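Local coordinates for dally-like protein (Drosophila melanogaster, PDB 3ODN) that probably serves as a GPI-anchored heparan sulfate proteoglycan at the cell surface, with a helical protein core that contains a region important for hedgehog signaling, at residues 135-140 with 185-190; 251-256 with 421-426; 264-269 with 417-422. The protein carries 2 engineered substitutions. All coordinates share one frame; numbering follows the deposited sequence.

Interaction 1 of 3, residues 135-140 with 185-190; sequences DLLEVM and KLSVQI
M140 and I190 carry the apolar part of the contact between the start of helix 136-155 and the early turns of helix 182-214. M140 has CG anti to its own carbonyl carbon (chi1 -73°), and further bends at chi2 and chi3 bring the thioether against the isoleucine. Its SD comes to 3.7 Å from I190 CD1, and the terminal methyl CE of M140 sits 3.8 Å from I190 CG2, so both branches of I190 are engaged. One turn before M140, L136 adds a looser touch, its CD2 lying 4.2 Å from I190 CG2. An alanine in place of M140 would probably open a gap beside I190 CD1 and CG2, because CG, SD and CE, which reach S187 and both branches of I190, would be gone.

The arrangement is a near-antiparallel helix pair within the alpha-helical bundle of the glypican core, the short segments running at 148° with axes 9.2 Å apart. Helix 115-131 also packs on M140 through L121 and L125, while V289 of helix 287-290 touches I190; the contact is therefore buried among several helices.

The closest packing of the helices is at S187. M140 CB meets S187 CB at 3.6 Å, a spacing that the small serine side chain permits. S187 OG stands between its backbone N and carbonyl carbon (chi1 69°), where it is hydrogen-bonded to P183 O one turn back in the chain. Across the interface, L137 brings its methyl CD2 to 3.4 Å from the carbonyl oxygen S187 O, a van der Waals contact. Ahead of this leucine, D135 N-caps helix 136-155: its OD1 accepts a weak bond of 3.5 Å from L137 N.

Interaction 2 of 3, residues 251-256 with 421-426; sequences VIKGCL and NLPHSV
I252 and P423 bring their CA atoms to 5.2 Å where the end of helix 245-255 meets helix 422-428, the short segments inclined at 130° with axes 9.1 Å apart. P423 forms the centre of the interface, and three residues of segment 251-256 reach different carbons of its ring. I252 comes from the side of CA and CB: its branch methyl CG2, anti to the backbone N, is 3.7 Å from P423 CA. The aliphatic stem of K253 crosses the ring at about a right angle, CG lying 3.9 Å from P423 CG. L256, the first residue past the end of its helix, approaches CD of the proline with its methyl CD1, which also sits 4.1 Å from L422 CB.

One helical turn after L422, V426 meets the other arm of I252. Their contact is tip to tip, I252 CD1 to V426 CG1 at 3.5 Å, the shortest approach between the two segments. L62 of helix 48-106 touches both of these residues, and T66 of the same long helix touches L256, which places the contact against that helix.

The surroundings belong to a disulfide-rich part of the glypican core. C255 is bonded to C223, and the C248-C427 disulfide links helix 245-255 covalently to helix 422-428, the same pair joined by the packing.

The chain of K253 is extended until it bends at chi4 (-65°), which leaves NZ 3.8 Å from H424 NE2, oblique to the imidazole. The two nitrogens form no hydrogen bond with each other, and the ammonium group would be expected to disfavour a protonated H424. The adhesion of the segments thus rests on apolar contacts around the proline, with the polar pair merely adjoining it.

Interaction 3 of 3, residues 264-269 with 417-422; sequences SEWENF and KFWSNL
W266 and W419 form an edge-to-face, or T-shaped, indole pair that packs the loop between helices 400-414 and 422-428 onto helix 260-281 of the glypican helical bundle. W419 supplies the edge and W266 the face. Their five-membered rings have centroids 4.4 Å apart and planes at 88°, almost exactly perpendicular. The NE1-CD1 side of W419 points into the five-membered part of the W266 indole: W419 NE1 lies 3.3 Å from W266 CD2, and W419 CD1 is 3.4 Å from W266 CG. The nitrogen stands above the W266 plane, displaced toward its rim.

W266 has CG anti to its backbone N (chi1 -168°), which carries the indole from helix 260-281 to the loop. Its own NE1 is hydrogen-bonded to Y415 O, so the ring is tied to the chain just before segment 417-422 as well as stacked on it. M73 and L77 of helix 48-106 and A207 of helix 182-214 also pack on W266.

W419 is held from more than one direction. On one of its faces lies F418, whose CD2 is 3.5 Å above the indole plane and over its centre, and F262 forms a further edge-to-face pair with it. From W419 to L422 the backbone makes a type I beta turn, leading into helix 422-428.

Beside the aromatic core, the side chain of E267, extended beyond CG, also reaches the loop. E267 OE2 sits 3.7 Å from the aliphatic K417 CG, while E267 OE1 and K417 NZ remain 4.8 Å apart, opposite charges without direct contact; OE1 instead has a long, weak ion pair with K416. Within the loop, S420 OG takes the position between its backbone N and carbonyl carbon and gives a weak hydrogen bond of 3.4 Å to K417 O.

Interaction 1 comes first along the chain and closes before the other two open. It lies on the other side of the chain's centre, with its centre about 48 Å from that of interaction 2 and about 36 Å from that of interaction 3. Interactions 2 and 3 are neighbours, their centres about 13 Å apart: they share N421 and L422, touch where K253 meets S420, and use the successive helices 245-255 and 260-281. Both connect these helices to chain more than 140 residues later, beyond the unmodelled 322-397 region, and both also pack on helix 48-106. The elongated core is thus joined over a moderate sequence separation at interaction 1 and over much longer ones at interactions 2 and 3.

Interaction 1 of 3, residues 135-140 with 185-190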
# COMPACT_ATOMS: atom_id res chain seq x y z
N ASP A 135 -0.62 7.19 -18.52
CA ASP A 135 0.83 6.99 -18.60
C ASP A 135 1.40 8.36 -18.24
O ASP A 135 1.30 9.31 -19.05
CB ASP A 135 1.29 6.58 -20.02
CG ASP A 135 2.80 6.42 -20.22
OD1 ASP A 135 3.55 6.49 -19.21
OD2 ASP A 135 3.23 6.21 -21.37
N LEU A 136 1.97 8.47 -17.03
CA LEU A 136 2.51 9.71 -16.47
C LEU A 136 3.70 10.30 -17.21
O LEU A 136 3.80 11.52 -17.28
CB LEU A 136 2.82 9.54 -14.98
CG LEU A 136 1.62 9.31 -14.08
CD1 LEU A 136 2.01 8.57 -12.81
CD2 LEU A 136 0.87 10.60 -13.79
N LEU A 137 4.57 9.47 -17.75
CA LEU A 137 5.74 9.94 -18.50
C LEU A 137 5.38 10.55 -19.84
O LEU A 137 6.03 11.51 -20.24
CB LEU A 137 6.75 8.81 -18.68
CG LEU A 137 7.37 8.28 -17.41
CD1 LEU A 137 7.95 6.94 -17.63
CD2 LEU A 137 8.36 9.26 -16.82
N GLU A 138 4.34 10.01 -20.52
CA GLU A 138 3.81 10.46 -21.82
C GLU A 138 3.17 11.84 -21.66
O GLU A 138 3.45 12.76 -22.43
CB GLU A 138 2.76 9.44 -22.32
CG GLU A 138 2.31 9.56 -23.77
CD GLU A 138 1.58 8.33 -24.29
OE1 GLU A 138 0.67 7.82 -23.58
OE2 GLU A 138 1.92 7.86 -25.40
N VAL A 139 2.35 11.97 -20.62
CA VAL A 139 1.65 13.18 -20.18
C VAL A 139 2.65 14.35 -19.94
O VAL A 139 2.44 15.43 -20.50
CB VAL A 139 0.75 12.83 -18.96
CG1 VAL A 139 0.36 14.06 -18.13
CG2 VAL A 139 -0.49 12.08 -19.41
N MET A 140 3.73 14.12 -19.16
CA MET A 140 4.79 15.09 -18.84
C MET A 140 5.55 15.48 -20.07
O MET A 140 5.90 16.65 -20.23
CB MET A 140 5.77 14.53 -17.79
CG MET A 140 5.23 14.45 -16.37
SD MET A 140 4.17 15.84 -15.84
CE MET A 140 2.87 14.93 -15.32
N LYS A 185 14.13 15.26 -15.25
CA LYS A 185 14.16 15.01 -13.81
C LYS A 185 12.78 15.01 -13.16
O LYS A 185 12.50 14.15 -12.33
CB LYS A 185 15.09 16.00 -13.08
CG LYS A 185 16.57 15.64 -13.17
CD LYS A 185 17.46 16.86 -13.01
CE LYS A 185 18.89 16.57 -13.40
NZ LYS A 185 19.70 17.80 -13.47
N LEU A 186 11.92 15.97 -13.54
CA LEU A 186 10.58 16.12 -12.95
C LEU A 186 9.62 14.99 -13.27
O LEU A 186 8.88 14.54 -12.40
CB LEU A 186 9.99 17.50 -13.32
CG LEU A 186 8.68 17.93 -12.67
CD1 LEU A 186 8.75 17.84 -11.15
CD2 LEU A 186 8.26 19.33 -13.14
N SER A 187 9.63 14.53 -14.52
CA SER A 187 8.79 13.46 -15.04
C SER A 187 9.05 12.14 -14.37
O SER A 187 8.12 11.39 -14.15
CB SER A 187 8.95 13.33 -16.56
OG SER A 187 10.23 12.84 -16.89
N VAL A 188 10.32 11.85 -14.06
CA VAL A 188 10.75 10.64 -13.35
C VAL A 188 10.30 10.74 -11.88
O VAL A 188 9.77 9.76 -11.35
CB VAL A 188 12.26 10.32 -13.60
CG1 VAL A 188 12.77 9.19 -12.70
CG2 VAL A 188 12.51 9.97 -15.07
N GLN A 189 10.39 11.95 -11.25
CA GLN A 189 9.90 12.19 -9.87
C GLN A 189 8.39 12.00 -9.79
O GLN A 189 7.94 11.34 -8.89
CB GLN A 189 10.26 13.60 -9.36
CG GLN A 189 11.73 13.81 -9.01
CD GLN A 189 11.98 15.24 -8.58
OE1 GLN A 189 11.58 15.67 -7.49
NE2 GLN A 189 12.64 16.03 -9.43
N ILE A 190 7.62 12.58 -10.73
CA ILE A 190 6.16 12.46 -10.79
C ILE A 190 5.75 11.00 -10.92
O ILE A 190 4.90 10.56 -10.17
CB ILE A 190 5.54 13.38 -11.90
CG1 ILE A 190 5.47 14.83 -11.41
CG2 ILE A 190 4.12 12.91 -12.34
CD1 ILE A 190 5.70 15.85 -12.46

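Interaction 2 of 3, residues 251-256 with 421-426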
# COMPACT_ATOMS: atom_id res chain seq x y z
N VAL A 251 -2.63 -27.37 18.83
CA VAL A 251 -4.02 -27.66 18.44
C VAL A 251 -4.54 -26.51 17.59
O VAL A 251 -4.96 -26.74 16.45
CB VAL A 251 -4.94 -27.99 19.66
CG1 VAL A 251 -6.43 -27.86 19.33
CG2 VAL A 251 -4.62 -29.36 20.24
N ILE A 252 -4.44 -25.26 18.11
CA ILE A 252 -4.91 -24.07 17.39
C ILE A 252 -4.17 -23.79 16.06
O ILE A 252 -4.83 -23.39 15.10
CB ILE A 252 -5.20 -22.85 18.33
CG1 ILE A 252 -6.25 -23.27 19.39
CG2 ILE A 252 -5.72 -21.65 17.53
CD1 ILE A 252 -6.27 -22.50 20.60
N LYS A 253 -2.86 -24.12 15.98
CA LYS A 253 -2.08 -24.02 14.73
C LYS A 253 -2.67 -25.00 13.66
O LYS A 253 -2.80 -24.63 12.49
CB LYS A 253 -0.59 -24.33 14.97
CG LYS A 253 0.21 -23.21 15.61
CD LYS A 253 1.70 -23.35 15.32
CE LYS A 253 2.54 -22.37 16.11
NZ LYS A 253 2.28 -20.94 15.73
N GLY A 254 -3.05 -26.21 14.10
CA GLY A 254 -3.66 -27.21 13.23
C GLY A 254 -5.05 -26.82 12.74
O GLY A 254 -5.42 -27.15 11.60
N CYS A 255 -5.82 -26.12 13.60
CA CYS A 255 -7.16 -25.59 13.28
C CYS A 255 -7.05 -24.53 12.20
O CYS A 255 -7.79 -24.57 11.21
CB CYS A 255 -7.83 -25.02 14.53
SG CYS A 255 -8.39 -26.25 15.72
N LEU A 256 -6.11 -23.59 12.38
CA LEU A 256 -5.89 -22.49 11.45
C LEU A 256 -4.72 -22.80 10.49
O LEU A 256 -4.02 -21.87 10.06
CB LEU A 256 -5.64 -21.16 12.21
CG LEU A 256 -6.53 -20.81 13.42
CD1 LEU A 256 -5.84 -19.83 14.34
CD2 LEU A 256 -7.86 -20.24 12.99
N ASN A 421 0.43 -15.06 15.66
CA ASN A 421 0.11 -14.77 17.07
C ASN A 421 -1.31 -15.19 17.47
O ASN A 421 -1.62 -15.16 18.65
CB ASN A 421 0.36 -13.29 17.44
CG ASN A 421 1.79 -12.82 17.32
OD1 ASN A 421 2.77 -13.58 17.42
ND2 ASN A 421 1.95 -11.53 17.04
N LEU A 422 -2.17 -15.55 16.50
CA LEU A 422 -3.54 -15.99 16.77
C LEU A 422 -3.58 -17.18 17.75
O LEU A 422 -4.12 -16.96 18.84
CB LEU A 422 -4.38 -16.22 15.48
CG LEU A 422 -5.02 -14.99 14.79
CD1 LEU A 422 -5.67 -15.39 13.48
CD2 LEU A 422 -6.11 -14.34 15.66
N PRO A 423 -2.90 -18.36 17.53
CA PRO A 423 -2.93 -19.41 18.57
C PRO A 423 -2.51 -18.94 19.97
O PRO A 423 -3.17 -19.28 20.95
CB PRO A 423 -2.00 -20.51 18.02
CG PRO A 423 -1.28 -19.89 16.88
CD PRO A 423 -2.19 -18.84 16.33
N HIS A 424 -1.46 -18.10 20.06
CA HIS A 424 -0.96 -17.55 21.33
C HIS A 424 -1.98 -16.60 21.97
O HIS A 424 -2.17 -16.66 23.19
CB HIS A 424 0.41 -16.87 21.13
CG HIS A 424 1.38 -17.72 20.36
ND1 HIS A 424 2.08 -18.75 20.98
CD2 HIS A 424 1.67 -17.71 19.04
CE1 HIS A 424 2.78 -19.33 20.02
NE2 HIS A 424 2.58 -18.73 18.84
N SER A 425 -2.66 -15.76 21.15
CA SER A 425 -3.72 -14.85 21.59
C SER A 425 -4.90 -15.66 22.19
O SER A 425 -5.30 -15.41 23.34
CB SER A 425 -4.17 -13.96 20.43
OG SER A 425 -5.22 -13.07 20.78
N VAL A 426 -5.38 -16.70 21.45
CA VAL A 426 -6.44 -17.62 21.86
C VAL A 426 -6.14 -18.31 23.23
O VAL A 426 -7.00 -18.30 24.12
CB VAL A 426 -6.79 -18.68 20.77
CG1 VAL A 426 -8.02 -19.50 21.15
CG2 VAL A 426 -7.00 -18.02 19.41

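Interaction 3 of 3, residues 264-269 with 417-422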
# COMPACT_ATOMS: atom_id res chain seq x y z
N SER A 264 2.60 -16.38 5.83
CA SER A 264 3.94 -16.13 5.29
C SER A 264 3.90 -15.02 4.22
O SER A 264 4.79 -14.17 4.18
CB SER A 264 4.52 -17.42 4.70
OG SER A 264 3.71 -17.90 3.64
N GLU A 265 2.84 -15.01 3.38
CA GLU A 265 2.63 -13.98 2.37
C GLU A 265 2.24 -12.62 3.01
O GLU A 265 2.65 -11.59 2.49
CB GLU A 265 1.63 -14.42 1.27
CG GLU A 265 2.15 -15.50 0.34
CD GLU A 265 3.35 -15.21 -0.55
OE1 GLU A 265 3.56 -14.03 -0.91
OE2 GLU A 265 4.04 -16.19 -0.93
N TRP A 266 1.51 -12.63 4.14
CA TRP A 266 1.16 -11.41 4.90
C TRP A 266 2.44 -10.73 5.37
O TRP A 266 2.50 -9.49 5.40
CB TRP A 266 0.28 -11.75 6.12
CG TRP A 266 -0.35 -10.54 6.78
CD1 TRP A 266 0.02 -9.96 7.96
CD2 TRP A 266 -1.48 -9.80 6.30
NE1 TRP A 266 -0.82 -8.91 8.26
CE2 TRP A 266 -1.74 -8.78 7.25
CE3 TRP A 266 -2.31 -9.91 5.18
CZ2 TRP A 266 -2.78 -7.85 7.08
CZ3 TRP A 266 -3.33 -8.98 5.01
CH2 TRP A 266 -3.56 -7.97 5.95
N GLU A 267 3.47 -11.54 5.71
CA GLU A 267 4.78 -11.10 6.19
C GLU A 267 5.55 -10.43 5.09
O GLU A 267 6.08 -9.34 5.31
CB GLU A 267 5.57 -12.25 6.85
CG GLU A 267 4.95 -12.72 8.17
CD GLU A 267 5.79 -13.61 9.06
OE1 GLU A 267 6.98 -13.82 8.74
OE2 GLU A 267 5.26 -14.08 10.10
N ASN A 268 5.54 -11.03 3.87
CA ASN A 268 6.16 -10.45 2.66
C ASN A 268 5.46 -9.17 2.29
O ASN A 268 6.11 -8.23 1.82
CB ASN A 268 6.09 -11.41 1.48
CG ASN A 268 6.99 -12.61 1.59
OD1 ASN A 268 6.75 -13.62 0.95
ND2 ASN A 268 8.08 -12.53 2.35
N PHE A 269 4.13 -9.13 2.51
CA PHE A 269 3.28 -7.99 2.27
C PHE A 269 3.67 -6.82 3.20
O PHE A 269 3.81 -5.69 2.72
CB PHE A 269 1.80 -8.38 2.41
CG PHE A 269 0.89 -7.18 2.48
CD1 PHE A 269 0.51 -6.51 1.32
CD2 PHE A 269 0.45 -6.68 3.71
CE1 PHE A 269 -0.26 -5.36 1.39
CE2 PHE A 269 -0.31 -5.52 3.77
CZ PHE A 269 -0.67 -4.87 2.61
N LYS A 417 3.07 -10.09 12.17
CA LYS A 417 2.93 -11.43 12.78
C LYS A 417 1.54 -11.63 13.40
O LYS A 417 1.39 -12.44 14.30
CB LYS A 417 4.06 -11.69 13.80
CG LYS A 417 5.41 -11.93 13.14
CD LYS A 417 6.54 -11.73 14.13
CE LYS A 417 7.86 -12.27 13.62
NZ LYS A 417 8.46 -11.41 12.56
N PHE A 418 0.52 -10.92 12.86
CA PHE A 418 -0.88 -10.99 13.27
C PHE A 418 -1.44 -12.42 13.24
O PHE A 418 -2.16 -12.80 14.16
CB PHE A 418 -1.78 -10.06 12.40
CG PHE A 418 -3.27 -10.30 12.63
CD1 PHE A 418 -3.93 -9.69 13.69
CD2 PHE A 418 -3.97 -11.23 11.85
CE1 PHE A 418 -5.28 -9.99 13.95
CE2 PHE A 418 -5.30 -11.54 12.13
CZ PHE A 418 -5.95 -10.91 13.17
N TRP A 419 -1.21 -13.14 12.11
CA TRP A 419 -1.73 -14.48 11.85
C TRP A 419 -1.08 -15.55 12.72
O TRP A 419 -1.79 -16.38 13.28
CB TRP A 419 -1.67 -14.82 10.35
CG TRP A 419 -2.44 -13.87 9.48
CD1 TRP A 419 -1.91 -12.85 8.74
CD2 TRP A 419 -3.87 -13.74 9.38
NE1 TRP A 419 -2.92 -12.11 8.16
CE2 TRP A 419 -4.13 -12.64 8.52
CE3 TRP A 419 -4.95 -14.44 9.94
CZ2 TRP A 419 -5.44 -12.25 8.19
CZ3 TRP A 419 -6.24 -14.06 9.59
CH2 TRP A 419 -6.48 -12.99 8.72
N SER A 420 0.27 -15.52 12.85
CA SER A 420 1.00 -16.48 13.68
C SER A 420 0.74 -16.30 15.19
O SER A 420 0.74 -17.29 15.91
CB SER A 420 2.49 -16.49 13.34
OG SER A 420 3.09 -15.22 13.50
N ASN A 421 0.43 -15.06 15.66
CA ASN A 421 0.11 -14.77 17.07
C ASN A 421 -1.31 -15.19 17.47
O ASN A 421 -1.62 -15.16 18.65
CB ASN A 421 0.36 -13.29 17.44
CG ASN A 421 1.79 -12.82 17.32
OD1 ASN A 421 2.77 -13.58 17.42
ND2 ASN A 421 1.95 -11.53 17.04
N LEU A 422 -2.17 -15.55 16.50
CA LEU A 422 -3.54 -15.99 16.77
C LEU A 422 -3.58 -17.18 17.75
O LEU A 422 -4.12 -16.96 18.84
CB LEU A 422 -4.38 -16.22 15.48
CG LEU A 422 -5.02 -14.99 14.79
CD1 LEU A 422 -5.67 -15.39 13.48
CD2 LEU A 422 -6.11 -14.34 15.66